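Local coordinates for protein KLLA0E08119p (Kluyveromyces lactis, PDB 3VA7) that probably catalyses the ATP- and biotin-dependent carboxylation of urea to urea-1-carboxylate, as the urea carboxylase part of a longer enzyme that also hydrolyses this product, at residues 536-541 / 574-579; 474-479 / 541-546; 924-929 / 1100-1105; 985-990 / 998-1003. All blocks are in the same frame, centred on the assembly; numbering follows the deposited sequence.

Interaction 1 (536-541 / 574-579); sequences GPKLLF and GDILSV
G574 and F541 meet at the end of the pairing where strand 538-541 finishes and the chain enters strand 576-582, in an antiparallel sheet of carboxyltransferase subdomain A and B. The axes of 538-541 and 576-579 approach to 4.6 Å at 161°, which supports the antiparallel assignment. G574 N donates to F541 O, and G574 CA touches L540 CD1 at 3.8 Å. D575 then offers its carbonyl: D575 O takes the amide of F541 at 3.0 Å and also lies at the edge of the F541 ring, near its plane. The D575 carboxylate turns elsewhere, to K572 N and N559 ND2. I576 forms a non-hydrogen-bonded pair with L540, and the side chains of I576 and L540 share a face with those of K538 and S578; I576 CA is 3.3 Å from L539 O. L577 and L539 exchange two amide bonds of unequal quality, the one from L539 N to L577 O nearly straight (2.8 Å) and the return bond bent to 136°. With CG opposite the backbone N (chi1 172°), the L577 side chain runs beside F541, CD2 standing 4.0 Å from CE2 of that ring. S578 faces K538 through their CB atoms, 3.7 Å apart. Finally, V579 N donates to P537 O at 3.2 Å.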
loop_
_atom_site.group_PDB
_atom_site.type_symbol
_atom_site.label_atom_id
_atom_site.label_comp_id
_atom_site.label_asym_id
_atom_site.label_seq_id
_atom_site.Cartn_x
_atom_site.Cartn_y
_atom_site.Cartn_z
ATOM N N GLY A 536 23.188 2.446 2.814
ATOM C CA GLY A 536 22.161 2.994 3.684
ATOM C C GLY A 536 21.850 4.444 3.444
ATOM O O GLY A 536 22.378 5.037 2.534
ATOM N N PRO A 537 20.968 5.017 4.265
ATOM C CA PRO A 537 20.471 6.405 4.177
ATOM C C PRO A 537 21.360 7.359 4.938
ATOM O O PRO A 537 22.151 6.901 5.748
ATOM C CB PRO A 537 19.165 6.317 4.958
ATOM C CG PRO A 537 19.475 5.310 6.042
ATOM C CD PRO A 537 20.260 4.250 5.314
ATOM N N LYS A 538 21.243 8.663 4.723
ATOM C CA LYS A 538 21.761 9.573 5.742
ATOM C C LYS A 538 20.568 10.242 6.380
ATOM O O LYS A 538 19.675 10.694 5.685
ATOM C CB LYS A 538 22.882 10.562 5.278
ATOM C CG LYS A 538 22.969 10.955 3.788
ATOM C CD LYS A 538 24.433 11.037 3.158
ATOM C CE LYS A 538 25.447 11.965 3.913
ATOM N NZ LYS A 538 24.951 13.344 4.301
ATOM N N LEU A 539 20.541 10.261 7.705
ATOM C CA LEU A 539 19.381 10.726 8.417
ATOM C C LEU A 539 19.700 11.902 9.328
ATOM O O LEU A 539 20.720 11.904 9.984
ATOM C CB LEU A 539 18.813 9.591 9.273
ATOM C CG LEU A 539 18.642 8.190 8.679
ATOM C CD1 LEU A 539 18.193 7.257 9.818
ATOM C CD2 LEU A 539 17.650 8.197 7.498
ATOM N N LEU A 540 18.812 12.887 9.378
ATOM C CA LEU A 540 18.934 13.981 10.310
ATOM C C LEU A 540 17.978 13.741 11.470
ATOM O O LEU A 540 16.807 13.477 11.281
ATOM C CB LEU A 540 18.630 15.315 9.617
ATOM C CG LEU A 540 18.431 16.645 10.386
ATOM C CD1 LEU A 540 19.452 16.819 11.506
ATOM C CD2 LEU A 540 18.510 17.839 9.413
ATOM N N PHE A 541 18.490 13.817 12.679
ATOM C CA PHE A 541 17.656 13.558 13.818
ATOM C C PHE A 541 17.192 14.872 14.423
ATOM O O PHE A 541 18.013 15.783 14.631
ATOM C CB PHE A 541 18.419 12.722 14.832
ATOM C CG PHE A 541 18.335 11.258 14.585
ATOM C CD1 PHE A 541 17.440 10.470 15.303
ATOM C CD2 PHE A 541 19.143 10.658 13.644
ATOM C CE1 PHE A 541 17.366 9.111 15.082
ATOM C CE2 PHE A 541 19.066 9.292 13.404
ATOM C CZ PHE A 541 18.184 8.523 14.104
ATOM N N GLY A 574 20.058 17.501 15.609
ATOM C CA GLY A 574 21.031 18.067 14.704
ATOM C C GLY A 574 22.032 17.002 14.275
ATOM O O GLY A 574 22.850 17.250 13.399
ATOM N N ASP A 575 21.975 15.806 14.862
ATOM C CA ASP A 575 22.913 14.769 14.452
ATOM C C ASP A 575 22.623 14.195 13.058
ATOM O O ASP A 575 21.489 13.947 12.681
ATOM C CB ASP A 575 22.957 13.635 15.461
ATOM C CG ASP A 575 23.848 13.929 16.661
ATOM O OD1 ASP A 575 24.377 15.090 16.772
ATOM O OD2 ASP A 575 24.003 12.969 17.489
ATOM N N ILE A 576 23.662 13.994 12.284
ATOM C CA ILE A 576 23.496 13.250 11.074
ATOM C C ILE A 576 24.172 11.886 11.208
ATOM O O ILE A 576 25.413 11.786 11.309
ATOM C CB ILE A 576 23.997 14.027 9.860
ATOM C CG1 ILE A 576 23.105 15.263 9.658
ATOM C CG2 ILE A 576 24.073 13.103 8.631
ATOM C CD1 ILE A 576 23.795 16.426 8.993
ATOM N N LEU A 577 23.321 10.856 11.232
ATOM C CA LEU A 577 23.722 9.449 11.139
ATOM C C LEU A 577 23.766 9.106 9.690
ATOM O O LEU A 577 22.893 9.487 8.944
ATOM C CB LEU A 577 22.726 8.538 11.877
ATOM C CG LEU A 577 22.826 6.999 11.770
ATOM C CD1 LEU A 577 24.127 6.442 12.322
ATOM C CD2 LEU A 577 21.636 6.330 12.486
ATOM N N SER A 578 24.791 8.405 9.271
ATOM C CA SER A 578 24.879 8.003 7.885
ATOM C C SER A 578 25.476 6.599 7.794
ATOM O O SER A 578 26.527 6.323 8.382
ATOM C CB SER A 578 25.712 9.027 7.103
ATOM O OG SER A 578 26.454 8.415 6.054
ATOM N N VAL A 579 24.797 5.703 7.086
ATOM C CA VAL A 579 25.357 4.383 6.880
ATOM C C VAL A 579 25.590 4.083 5.420
ATOM O O VAL A 579 24.728 4.256 4.600
ATOM C CB VAL A 579 24.686 3.223 7.751
ATOM C CG1 VAL A 579 23.479 3.692 8.578
ATOM C CG2 VAL A 579 24.447 1.967 6.949
#

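Interaction 2 (474-479 / 541-546); sequences KPCAFE and FHTETV
The F541 ring has F478 CB over one face, 4.0 Å from its centroid and 9° off the ring normal, a CH-pi contact. The two phenyl rings themselves barely overlap: their planes differ by 30°, but the centroids are 5.6 Å apart. This offset follows from the first torsion of F478 (chi1 69°), which sets CG between the backbone N and the carbonyl carbon and carries the ring past F541, leaving CB above it. The E479 carboxylate lies near the edge of the H542 imidazole, but the ring is probably turned over in the model and the detail of this meeting is doubtful. P475 CG approaches H542 CB obliquely, at 4.0 Å. F478 and F541 form an antiparallel non-hydrogen-bonded pair, by which strand 477-480 joins strand 538-541 in a six-stranded sheet; the chain then leaves through 542-544 for strand 545-550 of a second sheet. At the exit H542 N donates to A477 O at 3.1 Å. T543 follows, with CG2 against A477 N at 3.4 Å and OG1 4.0 Å from SG of C476, the centre of an inverse gamma turn. T543 OG1 also has a weak hydrogen bond to Q631.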
loop_
_atom_site.group_PDB
_atom_site.type_symbol
_atom_site.label_atom_id
_atom_site.label_comp_id
_atom_site.label_asym_id
_atom_site.label_seq_id
_atom_site.Cartn_x
_atom_site.Cartn_y
_atom_site.Cartn_z
ATOM N N LYS A 474 9.457 21.516 16.674
ATOM C CA LYS A 474 10.361 20.335 16.589
ATOM C C LYS A 474 9.651 18.976 16.614
ATOM O O LYS A 474 9.120 18.559 17.653
ATOM C CB LYS A 474 11.539 20.380 17.605
ATOM C CG LYS A 474 11.167 20.575 19.110
ATOM C CD LYS A 474 11.126 22.079 19.510
ATOM C CE LYS A 474 11.122 22.311 21.045
ATOM N NZ LYS A 474 10.713 23.735 21.370
ATOM N N PRO A 475 9.643 18.285 15.457
ATOM C CA PRO A 475 9.156 16.917 15.286
ATOM C C PRO A 475 9.965 15.914 16.082
ATOM O O PRO A 475 11.208 15.860 15.943
ATOM C CB PRO A 475 9.359 16.648 13.790
ATOM C CG PRO A 475 10.348 17.634 13.359
ATOM C CD PRO A 475 10.137 18.844 14.194
ATOM N N CYS A 476 9.281 15.127 16.908
ATOM C CA CYS A 476 9.960 14.034 17.579
ATOM C C CYS A 476 10.152 12.892 16.559
ATOM O O CYS A 476 9.365 11.928 16.522
ATOM C CB CYS A 476 9.182 13.592 18.814
ATOM S SG CYS A 476 9.954 12.161 19.643
ATOM N N ALA A 477 11.198 13.014 15.736
ATOM C CA ALA A 477 11.265 12.308 14.462
ATOM C C ALA A 477 12.643 12.345 13.768
ATOM O O ALA A 477 13.506 13.162 14.097
ATOM C CB ALA A 477 10.235 12.928 13.515
ATOM N N PHE A 478 12.857 11.505 12.765
ATOM C CA PHE A 478 14.043 11.763 11.949
ATOM C C PHE A 478 13.692 12.191 10.526
ATOM O O PHE A 478 12.542 12.250 10.184
ATOM C CB PHE A 478 15.092 10.628 12.053
ATOM C CG PHE A 478 14.688 9.332 11.416
ATOM C CD1 PHE A 478 14.991 9.073 10.076
ATOM C CD2 PHE A 478 14.047 8.356 12.155
ATOM C CE1 PHE A 478 14.653 7.864 9.480
ATOM C CE2 PHE A 478 13.700 7.132 11.575
ATOM C CZ PHE A 478 14.016 6.889 10.233
ATOM N N GLU A 479 14.667 12.505 9.699
ATOM C CA GLU A 479 14.377 13.010 8.369
ATOM C C GLU A 479 15.382 12.426 7.420
ATOM O O GLU A 479 16.554 12.362 7.732
ATOM C CB GLU A 479 14.444 14.550 8.347
ATOM C CG GLU A 479 14.273 15.192 6.947
ATOM C CD GLU A 479 14.450 16.726 6.926
ATOM O OE1 GLU A 479 14.647 17.288 5.805
ATOM O OE2 GLU A 479 14.387 17.346 8.030
ATOM N N PHE A 541 18.490 13.817 12.679
ATOM C CA PHE A 541 17.656 13.558 13.818
ATOM C C PHE A 541 17.192 14.872 14.423
ATOM O O PHE A 541 18.013 15.783 14.631
ATOM C CB PHE A 541 18.419 12.722 14.832
ATOM C CG PHE A 541 18.335 11.258 14.585
ATOM C CD1 PHE A 541 17.440 10.470 15.303
ATOM C CD2 PHE A 541 19.143 10.658 13.644
ATOM C CE1 PHE A 541 17.366 9.111 15.082
ATOM C CE2 PHE A 541 19.066 9.292 13.404
ATOM C CZ PHE A 541 18.184 8.523 14.104
ATOM N N HIS A 542 15.895 14.965 14.708
ATOM C CA HIS A 542 15.302 16.224 15.139
ATOM C C HIS A 542 15.031 16.213 16.603
ATOM O O HIS A 542 14.458 17.156 17.186
ATOM C CB HIS A 542 14.024 16.496 14.363
ATOM C CG HIS A 542 14.301 17.061 13.025
ATOM N ND1 HIS A 542 14.073 16.363 11.860
ATOM C CD2 HIS A 542 14.881 18.231 12.663
ATOM C CE1 HIS A 542 14.449 17.100 10.830
ATOM N NE2 HIS A 542 14.944 18.237 11.290
ATOM N N THR A 543 15.441 15.112 17.188
ATOM C CA THR A 543 15.155 14.864 18.563
ATOM C C THR A 543 16.256 13.913 19.072
ATOM O O THR A 543 17.146 13.535 18.307
ATOM C CB THR A 543 13.772 14.289 18.663
ATOM O OG1 THR A 543 13.425 14.151 20.041
ATOM C CG2 THR A 543 13.741 12.928 17.989
ATOM N N GLU A 544 16.212 13.526 20.336
ATOM C CA GLU A 544 17.289 12.692 20.884
ATOM C C GLU A 544 16.876 11.255 21.092
ATOM O O GLU A 544 15.730 10.972 21.404
ATOM C CB GLU A 544 17.877 13.284 22.183
ATOM C CG GLU A 544 16.918 13.408 23.367
ATOM C CD GLU A 544 17.641 13.331 24.734
ATOM O OE1 GLU A 544 18.770 13.903 24.875
ATOM O OE2 GLU A 544 17.081 12.679 25.665
ATOM N N THR A 545 17.826 10.339 20.957
ATOM C CA THR A 545 17.516 8.917 21.119
ATOM C C THR A 545 18.795 8.089 21.158
ATOM O O THR A 545 19.885 8.639 21.098
ATOM C CB THR A 545 16.559 8.423 19.950
ATOM O OG1 THR A 545 16.181 7.044 20.130
ATOM C CG2 THR A 545 17.201 8.630 18.579
ATOM N N VAL A 546 18.636 6.768 21.232
ATOM C CA VAL A 546 19.708 5.808 21.091
ATOM C C VAL A 546 19.516 4.994 19.780
ATOM O O VAL A 546 18.411 4.749 19.376
ATOM C CB VAL A 546 19.771 4.869 22.350
ATOM C CG1 VAL A 546 21.004 3.994 22.317
ATOM C CG2 VAL A 546 19.685 5.658 23.670
#

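Interaction 3 (924-929 / 1100-1105); sequences KSKIFK and IDVEES
I927 stands opposite E1103, and its side chain leans towards S1105. CB stands 4.0 Å from the carbonyl oxygen E1103 O. CG1, placed opposite the carbonyl carbon (chi1 -55°), extends toward the S1105 hydroxyl, 3.9 Å from S1105 OG, and the terminal CD1 comes nearer still to the same oxygen. That hydroxyl also makes a weak hydrogen bond to S925 O, 3.5 Å from OG. On the other face of the sheet F928 and V1102 run side by side, and V1102 CG1 sits over the centre of the F928 ring, 3.6 Å from the centroid and 12° off the normal, a CH-pi contact. I1100 CG2 meets F928 CD2 of the same ring at 4.0 Å. Beyond them, K926 and E1104 lie alongside each other, CE 3.9 Å from OE2, with their charged atoms too far apart for a salt bridge. Backbone bonds connect S925 with S1105 and I927 with E1103 in both directions. K929 N donates to D1101 O at 2.9 Å, while a water bridges K929 O and D1101 N. These alternating hydrogen-bonded and non-hydrogen-bonded pairs are those of an antiparallel beta ladder, looser at its K929-D1101 end; on its other side strand 922-934 pairs in parallel with strand 1075-1081, which makes the sheet mixed.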
loop_
_atom_site.group_PDB
_atom_site.type_symbol
_atom_site.label_atom_id
_atom_site.label_comp_id
_atom_site.label_asym_id
_atom_site.label_seq_id
_atom_site.Cartn_x
_atom_site.Cartn_y
_atom_site.Cartn_z
ATOM N N LYS A 924 -20.806 -23.515 0.435
ATOM C CA LYS A 924 -21.143 -22.154 0.056
ATOM C C LYS A 924 -20.147 -21.784 -1.036
ATOM O O LYS A 924 -18.943 -22.109 -0.947
ATOM C CB LYS A 924 -20.998 -21.209 1.253
ATOM C CG LYS A 924 -21.971 -21.462 2.453
ATOM C CD LYS A 924 -22.945 -20.249 2.743
ATOM C CE LYS A 924 -22.355 -19.231 3.789
ATOM N NZ LYS A 924 -23.041 -17.866 3.771
ATOM N N SER A 925 -20.641 -21.160 -2.097
ATOM C CA SER A 925 -19.769 -20.740 -3.189
ATOM C C SER A 925 -20.181 -19.385 -3.741
ATOM O O SER A 925 -21.297 -19.260 -4.268
ATOM C CB SER A 925 -19.830 -21.775 -4.300
ATOM O OG SER A 925 -18.934 -21.443 -5.333
ATOM N N LYS A 926 -19.309 -18.394 -3.612
ATOM C CA LYS A 926 -19.510 -17.074 -4.281
ATOM C C LYS A 926 -19.106 -17.082 -5.776
ATOM O O LYS A 926 -18.035 -17.567 -6.138
ATOM C CB LYS A 926 -18.818 -15.900 -3.545
ATOM C CG LYS A 926 -19.335 -15.641 -2.129
ATOM C CD LYS A 926 -18.810 -14.342 -1.509
ATOM C CE LYS A 926 -18.800 -14.419 0.048
ATOM N NZ LYS A 926 -17.547 -15.124 0.637
ATOM N N ILE A 927 -19.999 -16.577 -6.621
ATOM C CA ILE A 927 -19.819 -16.528 -8.105
ATOM C C ILE A 927 -19.484 -15.117 -8.525
ATOM O O ILE A 927 -20.303 -14.210 -8.392
ATOM C CB ILE A 927 -21.119 -16.956 -8.899
ATOM C CG1 ILE A 927 -21.601 -18.336 -8.453
ATOM C CG2 ILE A 927 -20.874 -16.965 -10.395
ATOM C CD1 ILE A 927 -23.052 -18.532 -8.737
ATOM N N PHE A 928 -18.263 -14.959 -9.006
ATOM C CA PHE A 928 -17.752 -13.682 -9.459
ATOM C C PHE A 928 -17.801 -13.631 -10.990
ATOM O O PHE A 928 -17.268 -14.537 -11.666
ATOM C CB PHE A 928 -16.286 -13.515 -8.989
ATOM C CG PHE A 928 -16.137 -13.153 -7.513
ATOM C CD1 PHE A 928 -16.315 -14.112 -6.528
ATOM C CD2 PHE A 928 -15.854 -11.843 -7.124
ATOM C CE1 PHE A 928 -16.203 -13.785 -5.129
ATOM C CE2 PHE A 928 -15.745 -11.506 -5.738
ATOM C CZ PHE A 928 -15.906 -12.500 -4.743
ATOM N N LYS A 929 -18.406 -12.571 -11.533
ATOM C CA LYS A 929 -18.312 -12.296 -12.961
ATOM C C LYS A 929 -17.427 -11.081 -13.225
ATOM O O LYS A 929 -17.772 -9.921 -12.856
ATOM C CB LYS A 929 -19.714 -12.099 -13.545
ATOM C CG LYS A 929 -20.334 -13.447 -13.912
ATOM C CD LYS A 929 -21.821 -13.402 -13.925
ATOM C CE LYS A 929 -22.335 -14.828 -14.179
ATOM N NZ LYS A 929 -23.827 -14.799 -14.119
ATOM N N ILE A 1100 -18.733 -4.829 -8.497
ATOM C CA ILE A 1100 -18.407 -6.207 -8.760
ATOM C C ILE A 1100 -19.621 -7.113 -8.743
ATOM O O ILE A 1100 -20.404 -7.072 -7.816
ATOM C CB ILE A 1100 -17.378 -6.734 -7.769
ATOM C CG1 ILE A 1100 -16.246 -5.719 -7.676
ATOM C CG2 ILE A 1100 -16.908 -8.154 -8.219
ATOM C CD1 ILE A 1100 -14.972 -6.298 -7.395
ATOM N N ASP A 1101 -19.741 -7.953 -9.763
ATOM C CA ASP A 1101 -20.894 -8.777 -9.889
ATOM C C ASP A 1101 -20.609 -10.031 -9.123
ATOM O O ASP A 1101 -19.922 -10.939 -9.619
ATOM C CB ASP A 1101 -21.246 -9.022 -11.385
ATOM C CG ASP A 1101 -22.435 -10.027 -11.598
ATOM O OD1 ASP A 1101 -23.014 -10.023 -12.709
ATOM O OD2 ASP A 1101 -22.787 -10.845 -10.706
ATOM N N VAL A 1102 -21.148 -10.087 -7.916
ATOM C CA VAL A 1102 -21.006 -11.238 -7.034
ATOM C C VAL A 1102 -22.335 -11.703 -6.519
ATOM O O VAL A 1102 -23.083 -10.912 -5.956
ATOM C CB VAL A 1102 -20.240 -10.897 -5.687
ATOM C CG1 VAL A 1102 -19.412 -12.071 -5.283
ATOM C CG2 VAL A 1102 -19.410 -9.632 -5.777
ATOM N N GLU A 1103 -22.566 -13.001 -6.611
ATOM C CA GLU A 1103 -23.737 -13.643 -6.030
ATOM C C GLU A 1103 -23.377 -14.756 -5.067
ATOM O O GLU A 1103 -22.651 -15.669 -5.427
ATOM C CB GLU A 1103 -24.645 -14.226 -7.137
ATOM C CG GLU A 1103 -25.292 -13.148 -8.006
ATOM C CD GLU A 1103 -26.118 -12.131 -7.182
ATOM O OE1 GLU A 1103 -26.783 -12.570 -6.205
ATOM O OE2 GLU A 1103 -26.112 -10.915 -7.507
ATOM N N GLU A 1104 -23.931 -14.721 -3.864
ATOM C CA GLU A 1104 -23.792 -15.870 -2.957
ATOM C C GLU A 1104 -24.568 -17.051 -3.492
ATOM O O GLU A 1104 -25.753 -16.936 -3.744
ATOM C CB GLU A 1104 -24.339 -15.539 -1.588
ATOM C CG GLU A 1104 -23.342 -15.790 -0.470
ATOM C CD GLU A 1104 -23.542 -14.782 0.675
ATOM O OE1 GLU A 1104 -24.729 -14.490 1.003
ATOM O OE2 GLU A 1104 -22.534 -14.262 1.233
ATOM N N SER A 1105 -23.928 -18.191 -3.670
ATOM C CA SER A 1105 -24.727 -19.373 -3.829
ATOM C C SER A 1105 -24.094 -20.640 -3.218
ATOM O O SER A 1105 -23.343 -20.520 -2.253
ATOM C CB SER A 1105 -25.205 -19.527 -5.271
ATOM O OG SER A 1105 -24.163 -20.015 -6.077
HETATM O O HOH W 1 -17.937 -7.362 -11.958
#

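Interaction 4 (985-990 / 998-1003); sequences MVLGLG and CAVPLD
M985 and V1000 exchange two backbone hydrogen bonds, M985 N to V1000 O and V1000 N to M985 O, both 3.1 Å. The second is bent, with its donor standing above the carbonyl plane. Further along, L987 N donates to C998 O, and C998 N to G988 O at 3.1 Å. Together they close the hairpin of strands 984-989 and 997-1001; the N-to-C directions of 985-989 and 998-1001 make an angle of 148°. Between the rungs V986 and A999 form a non-hydrogen-bonded pair, and A999 CB lies 3.4 Å from M985 O. Contacts between side chains are apolar. The L987 and V1000 side chains meet at a slant, L987 CD1 3.6 Å from V1000 CG1; that methyl of V1000 is set between its own backbone N and carbonyl carbon (chi1 66°). At the far end L1002 CD2 packs on M985 CB at 3.9 Å, and F1107 touches both of these side chains. C998 meets D991, a residue of the urea pocket, and its side chain is about 7 Å from the bound urea. The polar groups joined across this buried contact are all backbone amides and carbonyls, so the hairpin near the urea is joined by main-chain bonds and aliphatic contacts, with no charged side chain taking part across it.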
loop_
_atom_site.group_PDB
_atom_site.type_symbol
_atom_site.label_atom_id
_atom_site.label_comp_id
_atom_site.label_asym_id
_atom_site.label_seq_id
_atom_site.Cartn_x
_atom_site.Cartn_y
_atom_site.Cartn_z
ATOM N N MET A 985 -13.424 -22.754 -10.787
ATOM C CA MET A 985 -13.519 -22.941 -9.348
ATOM C C MET A 985 -12.167 -22.655 -8.659
ATOM O O MET A 985 -11.146 -23.335 -8.956
ATOM C CB MET A 985 -13.982 -24.350 -9.001
ATOM C CG MET A 985 -14.063 -24.535 -7.463
ATOM S SD MET A 985 -15.072 -25.914 -6.910
ATOM C CE MET A 985 -16.707 -25.203 -6.962
ATOM N N VAL A 986 -12.157 -21.656 -7.764
ATOM C CA VAL A 986 -10.970 -21.389 -6.946
ATOM C C VAL A 986 -10.627 -22.603 -6.069
ATOM O O VAL A 986 -11.474 -23.087 -5.292
ATOM C CB VAL A 986 -11.214 -20.202 -6.049
ATOM C CG1 VAL A 986 -9.971 -19.835 -5.327
ATOM C CG2 VAL A 986 -11.748 -19.094 -6.873
ATOM N N LEU A 987 -9.415 -23.125 -6.196
ATOM C CA LEU A 987 -9.020 -24.254 -5.360
ATOM C C LEU A 987 -8.169 -23.877 -4.136
ATOM O O LEU A 987 -8.148 -24.630 -3.152
ATOM C CB LEU A 987 -8.296 -25.297 -6.191
ATOM C CG LEU A 987 -9.100 -25.858 -7.366
ATOM C CD1 LEU A 987 -8.263 -26.832 -8.216
ATOM C CD2 LEU A 987 -10.428 -26.476 -6.888
ATOM N N GLY A 988 -7.460 -22.738 -4.219
ATOM C CA GLY A 988 -6.564 -22.195 -3.176
ATOM C C GLY A 988 -6.237 -20.705 -3.427
ATOM O O GLY A 988 -6.523 -20.186 -4.502
ATOM N N LEU A 989 -5.676 -20.003 -2.447
ATOM C CA LEU A 989 -5.317 -18.583 -2.609
ATOM C C LEU A 989 -3.825 -18.341 -2.524
ATOM O O LEU A 989 -3.067 -19.126 -1.955
ATOM C CB LEU A 989 -6.022 -17.729 -1.578
ATOM C CG LEU A 989 -7.537 -17.876 -1.426
ATOM C CD1 LEU A 989 -8.032 -16.909 -0.399
ATOM C CD2 LEU A 989 -8.303 -17.659 -2.710
ATOM N N GLY A 990 -3.391 -17.246 -3.118
ATOM C CA GLY A 990 -1.969 -16.826 -3.147
ATOM C C GLY A 990 -1.153 -17.501 -4.212
ATOM O O GLY A 990 -0.003 -17.832 -3.973
ATOM N N CYS A 998 -5.801 -19.933 -7.538
ATOM C CA CYS A 998 -5.561 -21.026 -8.461
ATOM C C CYS A 998 -6.890 -21.765 -8.718
ATOM O O CYS A 998 -7.474 -22.382 -7.834
ATOM C CB CYS A 998 -4.493 -21.948 -7.918
ATOM S SG CYS A 998 -4.111 -23.405 -8.946
ATOM N N ALA A 999 -7.386 -21.688 -9.939
ATOM C CA ALA A 999 -8.726 -22.106 -10.243
ATOM C C ALA A 999 -8.609 -23.120 -11.342
ATOM O O ALA A 999 -7.543 -23.213 -11.955
ATOM C CB ALA A 999 -9.549 -20.904 -10.699
ATOM N N VAL A 1000 -9.686 -23.880 -11.579
ATOM C CA VAL A 1000 -9.704 -24.968 -12.558
ATOM C C VAL A 1000 -11.057 -25.021 -13.245
ATOM O O VAL A 1000 -12.091 -24.850 -12.598
ATOM C CB VAL A 1000 -9.446 -26.324 -11.906
ATOM C CG1 VAL A 1000 -10.567 -26.714 -10.957
ATOM C CG2 VAL A 1000 -9.220 -27.384 -12.965
ATOM N N PRO A 1001 -11.066 -25.195 -14.570
ATOM C CA PRO A 1001 -12.397 -25.118 -15.141
ATOM C C PRO A 1001 -13.258 -26.281 -14.624
ATOM O O PRO A 1001 -12.743 -27.380 -14.383
ATOM C CB PRO A 1001 -12.126 -25.222 -16.648
ATOM C CG PRO A 1001 -10.747 -24.808 -16.806
ATOM C CD PRO A 1001 -10.024 -25.296 -15.605
ATOM N N LEU A 1002 -14.543 -26.019 -14.403
ATOM C CA LEU A 1002 -15.477 -27.025 -13.885
ATOM C C LEU A 1002 -15.840 -27.982 -15.000
ATOM O O LEU A 1002 -16.151 -29.142 -14.747
ATOM C CB LEU A 1002 -16.721 -26.368 -13.265
ATOM C CG LEU A 1002 -16.435 -25.801 -11.850
ATOM C CD1 LEU A 1002 -17.511 -24.853 -11.361
ATOM C CD2 LEU A 1002 -16.218 -26.941 -10.836
ATOM N N ASP A 1003 -15.708 -27.501 -16.242
ATOM C CA ASP A 1003 -15.884 -28.330 -17.428
ATOM C C ASP A 1003 -14.560 -28.998 -17.803
ATOM O O ASP A 1003 -13.609 -28.310 -18.120
ATOM C CB ASP A 1003 -16.436 -27.478 -18.585
ATOM C CG ASP A 1003 -16.970 -28.323 -19.762
ATOM O OD1 ASP A 1003 -17.919 -27.813 -20.439
ATOM O OD2 ASP A 1003 -16.454 -29.459 -20.024
#

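Interactions 1 and 2 share F541 and lie side by side, centres 11 Å apart, in one antiparallel sheet where strand 538-541 sits between 576-582 and 477-480; their segments alternate along the chain, and L540 O probably bonds to E479 N. Interactions 3 and 4 come later, in another, mixed sheet: their centres are 14 Å apart, strand 1075-1081 pairs with both 922-934 and 984-989, and the hairpin of interaction 4 is nested within the loop that interaction 3 closes. The two groups stand on opposite sides of the chain's centre, about 50 Å apart between centres. Interaction 1 falls in carboxyltransferase subdomain A and B, interaction 4 in C and D, with its C998 side chain about 7 Å from the bound urea.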